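Local coordinates for protein Zn-dependent hydrolase, glyoxylase (Echinicola vietnamensis, PDB 6T5K) that is a zinc-dependent class B metallo-beta-lactamase that probably hydrolyses beta-lactams to substituted beta-amino acids, at residues A[37-42]-A[216-221]; A[57-62]-A[152-157]; A[77-82]-A[110-115]; A[127-130]-A[135-138]. One frame throughout, in Å; residues are numbered along the deposited sequence.

Contacts 1 and 2 lie in the buried middle of the fold, with centres 9 Å apart. They join the two beta-sheets through the neighbouring strands 39-48 and 54-63. Contact 3 packs two helices against each other outside one of these sheets. It touches contact 2 through Leu82 and Ile60, and contact 1 through Leu82 and His42. Contact 4 packs a loop back on helix 123-131, which precedes it. It touches contact 3 at His113, and one ethanediol, probably from the crystallisation liquor, bonds to both. Contacts 1 and 4 do not touch; their centres are about 26 Å apart. The side chains of Ile220 and Ala129 lie about 11 and 12 Å from a bound zinc.

Contact 1: A[37-42]-A[216-221]; sequences PHTYVH and LRLVIP
Thr39 faces Leu218, and Val41 faces Ile220, across two strands that run in the same general direction. The backbones draw closer along the way. The CA atoms of Thr39 and Leu218 are 9.8 Å apart, and those of Val41 and Ile220 are 7.7 Å apart. The strands belong to different sheets, and no hydrogen bond crosses between them. Tyr40 and His42 pair by backbone bonds with Ile60 and Gly58 of the neighbouring strand 54-63.

Val41 and Ile220 carry most of the contact and reach toward each other tip to tip. Val41 CG2 lies 3.8 Å from Ile220 CD1. The same methyl is 4.0 Å from Ile220 CG1 and 4.1 Å from Ile220 CG2, so it rests on the whole branched end of the isoleucine. CG1 of Ile220 is anti to its carbonyl carbon (chi1 -57°), and the chain runs nearly straight on to CD1. Met59, Val177 and Phe179 also touch Ile220.

Thr39 and Leu218 meet more loosely and slide past each other in opposite directions. Their nearest atoms are Thr39 OG1 and Leu218 CD2, at 4.2 Å. The Thr39 hydroxyl is hydrogen-bonded to Ser36 OG; toward Leu218 it makes only van der Waals contact.

On strand 218-221, Val219 packs on Leu231 and Leu232 of helix 230-239. Pro221 O takes a hydrogen bond from Asn57 ND2, which ties the end of the segment to the other sheet. Two sheets face to face with helices outside make the alpha-beta/beta-alpha sandwich of the metallo-beta-lactamase superfamily, and the zinc ligand His223 comes two residues after Pro221.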
loop_
_atom_site.group_PDB
_atom_site.type_symbol
_atom_site.label_atom_id
_atom_site.label_comp_id
_atom_site.label_asym_id
_atom_site.label_seq_id
_atom_site.Cartn_x
_atom_site.Cartn_y
_atom_site.Cartn_z
ATOM N N PRO A 37 12.662 -2.214 10.862
ATOM C CA PRO A 37 13.521 -3.398 10.644
ATOM C C PRO A 37 13.100 -4.275 9.483
ATOM O O PRO A 37 13.970 -4.816 8.785
ATOM C CB PRO A 37 13.473 -4.129 11.994
ATOM C CG PRO A 37 13.313 -3.011 12.977
ATOM C CD PRO A 37 12.369 -2.018 12.296
ATOM N N HIS A 38 11.794 -4.418 9.251
ATOM C CA HIS A 38 11.295 -5.305 8.220
ATOM C C HIS A 38 10.423 -4.632 7.173
ATOM O O HIS A 38 9.870 -5.335 6.327
ATOM C CB HIS A 38 10.488 -6.447 8.849
ATOM C CG HIS A 38 11.267 -7.246 9.828
ATOM N ND1 HIS A 38 11.244 -6.979 11.181
ATOM C CD2 HIS A 38 12.112 -8.291 9.659
ATOM C CE1 HIS A 38 12.048 -7.820 11.804
ATOM N NE2 HIS A 38 12.598 -8.616 10.906
ATOM N N THR A 39 10.228 -3.320 7.214
ATOM C CA THR A 39 9.355 -2.698 6.234
ATOM C C THR A 39 10.046 -1.558 5.510
ATOM O O THR A 39 10.973 -0.914 6.022
ATOM C CB THR A 39 7.974 -2.226 6.781
ATOM O OG1 THR A 39 8.092 -0.977 7.472
ATOM C CG2 THR A 39 7.365 -3.284 7.668
ATOM N N TYR A 40 9.593 -1.368 4.280
ATOM C CA TYR A 40 10.186 -0.455 3.322
ATOM C C TYR A 40 9.057 0.257 2.587
ATOM O O TYR A 40 7.974 -0.302 2.380
ATOM C CB TYR A 40 10.984 -1.233 2.265
ATOM C CG TYR A 40 12.092 -2.089 2.811
ATOM C CD1 TYR A 40 11.816 -3.217 3.590
ATOM C CD2 TYR A 40 13.422 -1.747 2.600
ATOM C CE1 TYR A 40 12.835 -3.982 4.119
ATOM C CE2 TYR A 40 14.448 -2.529 3.093
ATOM C CZ TYR A 40 14.145 -3.634 3.877
ATOM O OH TYR A 40 15.152 -4.415 4.391
ATOM N N VAL A 41 9.302 1.497 2.193
ATOM C CA VAL A 41 8.376 2.217 1.329
ATOM C C VAL A 41 8.969 2.254 -0.074
ATOM O O VAL A 41 10.153 2.571 -0.245
ATOM C CB VAL A 41 8.104 3.635 1.855
ATOM C CG1 VAL A 41 7.144 4.352 0.954
ATOM C CG2 VAL A 41 7.600 3.591 3.293
ATOM N N HIS A 42 8.184 1.866 -1.075
ATOM C CA HIS A 42 8.571 2.093 -2.459
ATOM C C HIS A 42 7.817 3.311 -2.976
ATOM O O HIS A 42 6.609 3.438 -2.771
ATOM C CB HIS A 42 8.428 0.854 -3.336
ATOM C CG HIS A 42 7.036 0.353 -3.566
ATOM N ND1 HIS A 42 6.231 0.848 -4.573
ATOM C CD2 HIS A 42 6.391 -0.726 -3.063
ATOM C CE1 HIS A 42 5.140 0.115 -4.654
ATOM N NE2 HIS A 42 5.200 -0.823 -3.722
ATOM N N LEU A 216 0.198 1.390 16.915
ATOM C CA LEU A 216 0.994 1.641 15.725
ATOM C C LEU A 216 2.115 2.631 16.011
ATOM O O LEU A 216 1.917 3.666 16.661
ATOM C CB LEU A 216 0.130 2.182 14.603
ATOM C CG LEU A 216 -0.739 1.125 13.945
ATOM C CD1 LEU A 216 -1.764 1.814 13.061
ATOM C CD2 LEU A 216 0.105 0.159 13.145
ATOM N N ARG A 217 3.269 2.363 15.400
ATOM C CA ARG A 217 4.405 3.265 15.445
ATOM C C ARG A 217 4.659 3.973 14.140
ATOM O O ARG A 217 5.220 5.068 14.151
ATOM C CB ARG A 217 5.675 2.507 15.844
ATOM C CG ARG A 217 5.532 1.907 17.205
ATOM C CD ARG A 217 6.840 1.619 17.869
ATOM N NE ARG A 217 7.467 0.440 17.305
ATOM C CZ ARG A 217 7.194 -0.816 17.661
ATOM N NH1 ARG A 217 6.271 -1.071 18.570
ATOM N NH2 ARG A 217 7.856 -1.823 17.100
ATOM N N LEU A 218 4.275 3.363 13.024
ATOM C CA LEU A 218 4.550 3.923 11.711
ATOM C C LEU A 218 3.330 3.705 10.837
ATOM O O LEU A 218 2.805 2.587 10.773
ATOM C CB LEU A 218 5.787 3.271 11.060
ATOM C CG LEU A 218 6.216 3.762 9.662
ATOM C CD1 LEU A 218 6.791 5.148 9.713
ATOM C CD2 LEU A 218 7.219 2.768 9.120
ATOM N N VAL A 219 2.893 4.776 10.170
ATOM C CA VAL A 219 1.757 4.750 9.256
ATOM C C VAL A 219 2.234 5.306 7.923
ATOM O O VAL A 219 2.761 6.427 7.867
ATOM C CB VAL A 219 0.586 5.586 9.811
ATOM C CG1 VAL A 219 -0.571 5.662 8.823
ATOM C CG2 VAL A 219 0.100 4.994 11.122
ATOM N N ILE A 220 2.015 4.539 6.854
ATOM C CA ILE A 220 2.459 4.875 5.501
ATOM C C ILE A 220 1.218 5.223 4.683
ATOM O O ILE A 220 0.356 4.352 4.475
ATOM C CB ILE A 220 3.219 3.724 4.835
ATOM C CG1 ILE A 220 4.433 3.287 5.645
ATOM C CG2 ILE A 220 3.574 4.105 3.381
ATOM C CD1 ILE A 220 4.860 1.880 5.279
ATOM N N PRO A 221 1.061 6.467 4.248
ATOM C CA PRO A 221 -0.090 6.853 3.424
ATOM C C PRO A 221 0.182 6.499 1.975
ATOM O O PRO A 221 1.299 6.183 1.592
ATOM C CB PRO A 221 -0.117 8.382 3.585
ATOM C CG PRO A 221 1.363 8.729 3.690
ATOM C CD PRO A 221 1.998 7.599 4.449
#

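Contact 2: A[57-62]-A[152-157]; sequences NGMIVI and KAVFVH
Val154 meets both Met59 and Val61 where two sheets face each other, and the contact is wholly apolar. Val154 is modelled in two conformers. In one of them CG2 does the touching, so which methyl makes the contact is less certain. In that conformer Val154 CG2 lies 4.2 Å from Val61 CG2 and 4.4 Å from Met59 CE. Met59 is extended as far as SD (chi1 178°), which carries the sulfur away from its own strand; the last bond then turns to bring CE to the valine. Val68 and Phe70 of strand 66-70 and Leu147 of strand 144-149 add further apolar contacts to Val154.

Polar bonds play no part across the segments. The CA atoms of Val61 and Val154 are 7.7 Å apart, and the strands run in roughly opposite directions. Each backbone pairs within its own sheet: Met59 with Phe70, for example, and Val61 with Val68.

Charged and polar side chains bond elsewhere. Lys152 NZ forms a salt bridge with Asp174 OD2, and His157 ND1 bonds to Glu144 OE1.

Facing sheets joined by apolar side chains form the central hydrophobic layer of the alpha-beta/beta-alpha sandwich in this superfamily.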
loop_
_atom_site.group_PDB
_atom_site.type_symbol
_atom_site.label_atom_id
_atom_site.label_comp_id
_atom_site.label_asym_id
_atom_site.label_seq_id
_atom_site.Cartn_x
_atom_site.Cartn_y
_atom_site.Cartn_z
ATOM N N ASN A 57 3.081 5.827 -2.962
ATOM C CA ASN A 57 3.756 4.916 -2.059
ATOM C C ASN A 57 3.161 3.514 -2.123
ATOM O O ASN A 57 1.949 3.344 -2.250
ATOM C CB ASN A 57 3.627 5.383 -0.608
ATOM C CG ASN A 57 4.225 6.730 -0.376
ATOM O OD1 ASN A 57 5.193 7.147 -1.049
ATOM N ND2 ASN A 57 3.668 7.440 0.592
ATOM N N GLY A 58 4.033 2.516 -2.013
ATOM C CA GLY A 58 3.640 1.201 -1.564
ATOM C C GLY A 58 4.580 0.750 -0.464
ATOM O O GLY A 58 5.474 1.486 -0.035
ATOM N N MET A 59 4.370 -0.477 -0.020
ATOM C CA MET A 59 5.139 -1.022 1.091
ATOM C C MET A 59 5.711 -2.365 0.657
ATOM O O MET A 59 5.072 -3.100 -0.089
ATOM C CB MET A 59 4.261 -1.206 2.345
ATOM C CG MET A 59 5.021 -1.830 3.530
ATOM S SD MET A 59 4.079 -1.810 5.087
ATOM C CE MET A 59 2.883 -3.100 4.786
ATOM N N ILE A 60 6.911 -2.670 1.125
ATOM C CA ILE A 60 7.486 -4.002 1.047
ATOM C C ILE A 60 7.743 -4.456 2.471
ATOM O O ILE A 60 8.342 -3.716 3.260
ATOM C CB ILE A 60 8.806 -4.026 0.258
ATOM C CG1 ILE A 60 8.715 -3.176 -0.995
ATOM C CG2 ILE A 60 9.162 -5.479 -0.098
ATOM C CD1 ILE A 60 10.042 -2.964 -1.634
ATOM N N VAL A 61 7.299 -5.665 2.807
ATOM C CA VAL A 61 7.670 -6.317 4.050
ATOM C C VAL A 61 8.654 -7.413 3.694
ATOM O O VAL A 61 8.381 -8.201 2.787
ATOM C CB VAL A 61 6.437 -6.888 4.757
ATOM C CG1 VAL A 61 6.839 -7.521 6.098
ATOM C CG2 VAL A 61 5.407 -5.782 4.917
ATOM N N ILE A 62 9.799 -7.442 4.381
ATOM C CA ILE A 62 10.864 -8.411 4.116
ATOM C C ILE A 62 11.245 -9.081 5.431
ATOM O O ILE A 62 11.565 -8.404 6.416
ATOM C CB ILE A 62 12.094 -7.755 3.461
ATOM C CG1 ILE A 62 11.688 -7.016 2.182
ATOM C CG2 ILE A 62 13.145 -8.808 3.143
ATOM C CD1 ILE A 62 12.829 -6.263 1.477
ATOM N N LYS A 152 7.231 -14.551 9.810
ATOM C CA LYS A 152 6.254 -13.574 10.244
ATOM C C LYS A 152 5.080 -13.601 9.282
ATOM O O LYS A 152 5.018 -14.421 8.353
ATOM C CB LYS A 152 6.910 -12.192 10.283
ATOM C CG LYS A 152 8.051 -12.123 11.278
ATOM C CD LYS A 152 8.708 -10.758 11.308
ATOM C CE LYS A 152 10.000 -10.742 12.114
ATOM N NZ LYS A 152 9.732 -11.217 13.512
ATOM N N ALA A 153 4.148 -12.671 9.491
ATOM C CA ALA A 153 3.054 -12.500 8.555
ATOM C C ALA A 153 2.682 -11.033 8.466
ATOM O O ALA A 153 2.949 -10.245 9.379
ATOM C CB ALA A 153 1.818 -13.286 9.000
ATOM N N VAL A 154 2.037 -10.673 7.363
ATOM C CA VAL A 154 1.397 -9.382 7.190
ATOM C C VAL A 154 -0.072 -9.682 6.948
ATOM O O VAL A 154 -0.430 -10.722 6.391
ATOM C CB VAL A 154 2.050 -8.574 6.035
ATOM C CG1 VAL A 154 1.885 -9.303 4.680
ATOM C CG2 VAL A 154 1.552 -7.119 6.044
ATOM N N PHE A 155 -0.925 -8.752 7.363
ATOM C CA PHE A 155 -2.371 -8.917 7.362
ATOM C C PHE A 155 -3.002 -7.858 6.481
ATOM O O PHE A 155 -2.583 -6.700 6.481
ATOM C CB PHE A 155 -2.877 -8.815 8.808
ATOM C CG PHE A 155 -2.295 -9.892 9.680
ATOM C CD1 PHE A 155 -2.918 -11.124 9.785
ATOM C CD2 PHE A 155 -1.054 -9.718 10.272
ATOM C CE1 PHE A 155 -2.349 -12.143 10.516
ATOM C CE2 PHE A 155 -0.471 -10.734 10.990
ATOM C CZ PHE A 155 -1.130 -11.943 11.145
ATOM N N VAL A 156 -3.997 -8.261 5.712
ATOM C CA VAL A 156 -4.715 -7.340 4.853
ATOM C C VAL A 156 -6.142 -7.324 5.360
ATOM O O VAL A 156 -6.697 -8.391 5.642
ATOM C CB VAL A 156 -4.653 -7.769 3.372
ATOM C CG1 VAL A 156 -4.986 -6.565 2.504
ATOM C CG2 VAL A 156 -3.309 -8.375 3.017
ATOM N N HIS A 157 -6.705 -6.130 5.553
ATOM C CA HIS A 157 -7.971 -6.036 6.266
ATOM C C HIS A 157 -8.840 -4.950 5.674
ATOM O O HIS A 157 -8.353 -3.857 5.403
ATOM C CB HIS A 157 -7.704 -5.751 7.743
ATOM C CG HIS A 157 -8.847 -6.038 8.662
ATOM N ND1 HIS A 157 -8.750 -6.963 9.674
ATOM C CD2 HIS A 157 -10.082 -5.495 8.763
ATOM C CE1 HIS A 157 -9.877 -6.978 10.363
ATOM N NE2 HIS A 157 -10.707 -6.110 9.824
#

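Contact 3: A[77-82]-A[110-115]; sequences NETSEL and EAFHAR. With EDO (1,2-ethanediol), chain D; EDO (1,2-ethanediol), chain F.
Thr79 presses its methyl group against Phe112 and Ala111, where two helices meet outside the larger sheet of the alpha-beta/beta-alpha sandwich. Thr79 CG2 is 3.3 Å from Phe112 CE1, a tight contact, and lies oblique to the ring. The two side chains cross at about a right angle. The same methyl is 3.8 Å from Ala111 CB. On the next residue, Ser80 OG comes within 4.0 Å of Ala111 CB.

No hydrogen bond crosses between the helices. Both hydroxyls bond to a carbonyl four residues back: Thr79 OG1 to Thr75 O, just before the helix, and Ser80 OG to Ser76 O. In Thr79, CG2 is anti to the backbone N (chi1 -54° for OG1), which places the methyl on the Phe112 side.

The small side chain of Ala111 lets the backbones come close, with the CA atoms of Ser80 and Ala111 6.0 Å apart. The short helix axes pass 9.5 Å apart at 47°. Leu83, one turn on from Thr79, also touches Ala111 and Phe112. Each helix lies on a crossover between parallel strands. Helix 76-88 leads from strand 66-70 to strand 92-98, and helix 109-114 lies between strand 92-98 and strand 119-122.

Farther out, His113 ND1 and Glu110 OE1 both bond to O2 of one ethanediol, and Ser119 OG meets His113 NE2. The Arg115 side chain turns back along residues 110-114 and has a salt bridge from NE to Glu87 OE2 of helix 76-88. Its NH1 donates to Ala111 O at 2.9 Å, with that oxygen almost in the guanidinium plane.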
loop_
_atom_site.group_PDB
_atom_site.type_symbol
_atom_site.label_atom_id
_atom_site.label_comp_id
_atom_site.label_asym_id
_atom_site.label_seq_id
_atom_site.Cartn_x
_atom_site.Cartn_y
_atom_site.Cartn_z
ATOM N N ASN A 77 6.911 -0.568 -16.221
ATOM C CA ASN A 77 8.347 -0.348 -16.176
ATOM C C ASN A 77 8.802 -0.194 -14.748
ATOM O O ASN A 77 9.797 -0.786 -14.332
ATOM C CB ASN A 77 8.710 0.918 -16.972
ATOM C CG ASN A 77 8.768 0.691 -18.453
ATOM O OD1 ASN A 77 8.996 -0.420 -18.925
ATOM N ND2 ASN A 77 8.581 1.769 -19.204
ATOM N N GLU A 78 8.100 0.618 -13.965
ATOM C CA GLU A 78 8.526 0.847 -12.594
ATOM C C GLU A 78 8.337 -0.393 -11.735
ATOM O O GLU A 78 9.157 -0.638 -10.832
ATOM C CB GLU A 78 7.731 2.007 -12.002
ATOM C CG GLU A 78 7.841 3.336 -12.758
ATOM C CD GLU A 78 6.665 4.284 -12.489
ATOM O OE1 GLU A 78 6.784 5.469 -12.833
ATOM O OE2 GLU A 78 5.638 3.855 -11.907
ATOM N N THR A 79 7.332 -1.219 -12.049
ATOM C CA THR A 79 7.130 -2.437 -11.289
ATOM C C THR A 79 8.250 -3.426 -11.591
ATOM O O THR A 79 8.750 -4.111 -10.694
ATOM C CB THR A 79 5.735 -3.014 -11.561
ATOM O OG1 THR A 79 4.759 -1.985 -11.307
ATOM C CG2 THR A 79 5.435 -4.185 -10.685
ATOM N N SER A 80 8.649 -3.537 -12.860
ATOM C CA SER A 80 9.799 -4.373 -13.202
ATOM C C SER A 80 11.071 -3.916 -12.491
ATOM O O SER A 80 11.873 -4.743 -12.042
ATOM C CB SER A 80 9.991 -4.383 -14.717
ATOM O OG SER A 80 8.822 -4.922 -15.320
ATOM N N GLU A 81 11.254 -2.605 -12.339
ATOM C CA GLU A 81 12.407 -2.104 -11.599
ATOM C C GLU A 81 12.358 -2.548 -10.142
ATOM O O GLU A 81 13.375 -2.961 -9.565
ATOM C CB GLU A 81 12.429 -0.580 -11.682
ATOM C CG GLU A 81 13.777 0.024 -11.732
ATOM C CD GLU A 81 13.743 1.529 -11.879
ATOM O OE1 GLU A 81 14.530 2.172 -11.175
ATOM O OE2 GLU A 81 12.960 2.069 -12.698
ATOM N N LEU A 82 11.184 -2.455 -9.528
ATOM C CA LEU A 82 11.018 -2.948 -8.171
ATOM C C LEU A 82 11.381 -4.426 -8.080
ATOM O O LEU A 82 12.102 -4.846 -7.174
ATOM C CB LEU A 82 9.576 -2.690 -7.733
ATOM C CG LEU A 82 9.111 -3.202 -6.371
ATOM C CD1 LEU A 82 9.973 -2.665 -5.234
ATOM C CD2 LEU A 82 7.654 -2.815 -6.153
ATOM N N GLU A 110 0.893 -7.221 -14.039
ATOM C CA GLU A 110 1.341 -8.246 -14.978
ATOM C C GLU A 110 2.812 -8.600 -14.760
ATOM O O GLU A 110 3.221 -9.742 -15.019
ATOM C CB GLU A 110 1.086 -7.828 -16.429
ATOM C CG GLU A 110 1.860 -8.649 -17.460
ATOM C CD GLU A 110 1.511 -10.152 -17.482
ATOM O OE1 GLU A 110 0.477 -10.577 -16.917
ATOM O OE2 GLU A 110 2.281 -10.914 -18.103
ATOM N N ALA A 111 3.621 -7.653 -14.274
ATOM C CA ALA A 111 5.006 -7.969 -13.960
ATOM C C ALA A 111 5.099 -9.024 -12.862
ATOM O O ALA A 111 6.013 -9.849 -12.859
ATOM C CB ALA A 111 5.760 -6.700 -13.567
ATOM N N PHE A 112 4.184 -8.984 -11.896
ATOM C CA PHE A 112 4.156 -10.019 -10.873
ATOM C C PHE A 112 3.636 -11.323 -11.451
ATOM O O PHE A 112 4.218 -12.394 -11.223
ATOM C CB PHE A 112 3.283 -9.563 -9.708
ATOM C CG PHE A 112 3.950 -8.570 -8.814
ATOM C CD1 PHE A 112 3.918 -7.216 -9.098
ATOM C CD2 PHE A 112 4.627 -8.988 -7.685
ATOM C CE1 PHE A 112 4.535 -6.302 -8.264
ATOM C CE2 PHE A 112 5.246 -8.078 -6.863
ATOM C CZ PHE A 112 5.197 -6.734 -7.162
ATOM N N HIS A 113 2.560 -11.246 -12.231
ATOM C CA HIS A 113 1.961 -12.446 -12.774
ATOM C C HIS A 113 2.932 -13.162 -13.695
ATOM O O HIS A 113 3.037 -14.387 -13.656
ATOM C CB HIS A 113 0.693 -12.068 -13.512
ATOM C CG HIS A 113 -0.372 -11.502 -12.629
ATOM N ND1 HIS A 113 -1.460 -10.826 -13.127
ATOM C CD2 HIS A 113 -0.522 -11.523 -11.277
ATOM C CE1 HIS A 113 -2.229 -10.440 -12.121
ATOM N NE2 HIS A 113 -1.675 -10.836 -10.987
ATOM N N ALA A 114 3.685 -12.416 -14.491
ATOM C CA ALA A 114 4.660 -13.029 -15.388
ATOM C C ALA A 114 5.653 -13.904 -14.631
ATOM O O ALA A 114 6.174 -14.890 -15.181
ATOM C CB ALA A 114 5.412 -11.920 -16.106
ATOM N N ARG A 115 5.946 -13.547 -13.389
ATOM C CA ARG A 115 6.868 -14.271 -12.532
ATOM C C ARG A 115 6.177 -15.311 -11.660
ATOM O O ARG A 115 6.824 -15.900 -10.781
ATOM C CB ARG A 115 7.620 -13.277 -11.648
ATOM C CG ARG A 115 8.575 -12.385 -12.423
ATOM C CD ARG A 115 8.989 -11.155 -11.605
ATOM N NE ARG A 115 10.082 -10.444 -12.234
ATOM C CZ ARG A 115 9.938 -9.559 -13.217
ATOM N NH1 ARG A 115 8.731 -9.249 -13.666
ATOM N NH2 ARG A 115 11.017 -8.991 -13.760
HETATM C C1 EDO D . 2.508 -16.010 -15.988
HETATM O O1 EDO D . 3.725 -16.671 -16.360
HETATM C C2 EDO D . 1.882 -15.333 -17.209
HETATM O O2 EDO D . 1.135 -14.171 -16.825
HETATM C C1 EDO F . -3.812 -8.399 -16.355
HETATM O O1 EDO F . -5.089 -8.772 -15.757
HETATM C C2 EDO F . -2.546 -8.741 -15.529
HETATM O O2 EDO F . -1.816 -9.973 -15.890
#

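Contact 4: A[127-130]-A[135-138]; sequences SLAS and PQPQ. With EDO (1,2-ethanediol), chain F.
Ala129 points its methyl from helix 123-131 at the loop 135-138. The CB lies 3.6 Å from Pro135 O and 4.0 Å from Pro137 CD, so it touches a carbonyl and a proline ring together. It is also 4.2 Å from Gln136 CG. The CA atoms of Ala129 and Gln136 are 5.5 Å apart, a close approach that a methyl side chain allows. Leu106 of helix 103-106 touches Ala129, Pro135 and Pro137.

Ser130 comes next and meets the amide end of Gln136. The glutamine chain is extended beyond CG (chi2 179°), which carries the amide alongside the serine. Gln136 CD is 3.6 Å from Ser130 CB. Gln136 NE2 stands 3.6 Å from Ser130 OG, too far for a hydrogen bond.

On the loop, Gln136 N donates an almost straight bond of 3.0 Å to O1 of an ethanediol, probably from the crystallisation liquor.

Between residues 127-130 and 135-138 the contact is van der Waals only, with no hydrogen bond. The side chain of Ala129 is about 9 Å from that of the zinc ligand His102. Pro135 O is buried here with no hydrogen-bond partner in the model; the Ala129 methyl covers it but does not satisfy it.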
loop_
_atom_site.group_PDB
_atom_site.type_symbol
_atom_site.label_atom_id
_atom_site.label_comp_id
_atom_site.label_asym_id
_atom_site.label_seq_id
_atom_site.Cartn_x
_atom_site.Cartn_y
_atom_site.Cartn_z
ATOM N N SER A 127 -13.643 -7.210 -9.141
ATOM C CA SER A 127 -14.709 -6.829 -10.067
ATOM C C SER A 127 -14.536 -5.391 -10.535
ATOM O O SER A 127 -14.708 -5.098 -11.720
ATOM C CB SER A 127 -16.074 -7.048 -9.436
ATOM O OG SER A 127 -16.101 -6.561 -8.123
ATOM N N LEU A 128 -14.126 -4.490 -9.638
ATOM C CA LEU A 128 -13.919 -3.105 -10.056
ATOM C C LEU A 128 -12.786 -3.000 -11.071
ATOM O O LEU A 128 -12.884 -2.249 -12.044
ATOM C CB LEU A 128 -13.643 -2.242 -8.829
ATOM C CG LEU A 128 -14.875 -2.004 -7.986
ATOM C CD1 LEU A 128 -14.496 -1.501 -6.630
ATOM C CD2 LEU A 128 -15.834 -0.995 -8.652
ATOM N N ALA A 129 -11.703 -3.742 -10.862
ATOM C CA ALA A 129 -10.605 -3.716 -11.826
ATOM C C ALA A 129 -11.099 -4.183 -13.185
ATOM O O ALA A 129 -10.818 -3.563 -14.218
ATOM C CB ALA A 129 -9.476 -4.610 -11.334
ATOM N N SER A 130 -11.852 -5.278 -13.198
ATOM C CA SER A 130 -12.361 -5.797 -14.454
ATOM C C SER A 130 -13.268 -4.785 -15.136
ATOM O O SER A 130 -13.160 -4.555 -16.346
ATOM C CB SER A 130 -13.112 -7.095 -14.181
ATOM O OG SER A 130 -13.683 -7.560 -15.386
ATOM N N PRO A 135 -5.544 -4.047 -14.938
ATOM C CA PRO A 135 -4.991 -5.351 -14.539
ATOM C C PRO A 135 -5.729 -5.919 -13.340
ATOM O O PRO A 135 -6.068 -5.203 -12.397
ATOM C CB PRO A 135 -3.529 -5.035 -14.214
ATOM C CG PRO A 135 -3.265 -3.772 -15.052
ATOM C CD PRO A 135 -4.523 -2.991 -14.928
ATOM N N GLN A 136 -6.024 -7.213 -13.398
ATOM C CA GLN A 136 -6.913 -7.801 -12.402
ATOM C C GLN A 136 -6.141 -8.607 -11.373
ATOM O O GLN A 136 -5.423 -9.551 -11.734
ATOM C CB GLN A 136 -7.929 -8.701 -13.095
ATOM C CG GLN A 136 -9.053 -7.949 -13.803
ATOM C CD GLN A 136 -9.992 -8.910 -14.491
ATOM O OE1 GLN A 136 -10.451 -9.886 -13.886
ATOM N NE2 GLN A 136 -10.274 -8.654 -15.764
ATOM N N PRO A 137 -6.306 -8.327 -10.086
ATOM C CA PRO A 137 -5.772 -9.238 -9.069
ATOM C C PRO A 137 -6.380 -10.624 -9.233
ATOM O O PRO A 137 -7.528 -10.785 -9.651
ATOM C CB PRO A 137 -6.192 -8.581 -7.745
ATOM C CG PRO A 137 -6.445 -7.145 -8.102
ATOM C CD PRO A 137 -7.045 -7.216 -9.480
ATOM N N GLN A 138 -5.601 -11.635 -8.868
ATOM C CA GLN A 138 -6.009 -13.009 -9.110
ATOM C C GLN A 138 -6.883 -13.583 -8.015
ATOM O O GLN A 138 -7.773 -14.388 -8.307
ATOM C CB GLN A 138 -4.787 -13.903 -9.251
ATOM C CG GLN A 138 -3.981 -13.567 -10.464
ATOM C CD GLN A 138 -2.612 -14.214 -10.419
ATOM O OE1 GLN A 138 -2.077 -14.504 -9.336
ATOM N NE2 GLN A 138 -2.052 -14.486 -11.595
HETATM C C1 EDO F . -3.812 -8.399 -16.355
HETATM O O1 EDO F . -5.089 -8.772 -15.757
HETATM C C2 EDO F . -2.546 -8.741 -15.529
HETATM O O2 EDO F . -1.816 -9.973 -15.890
#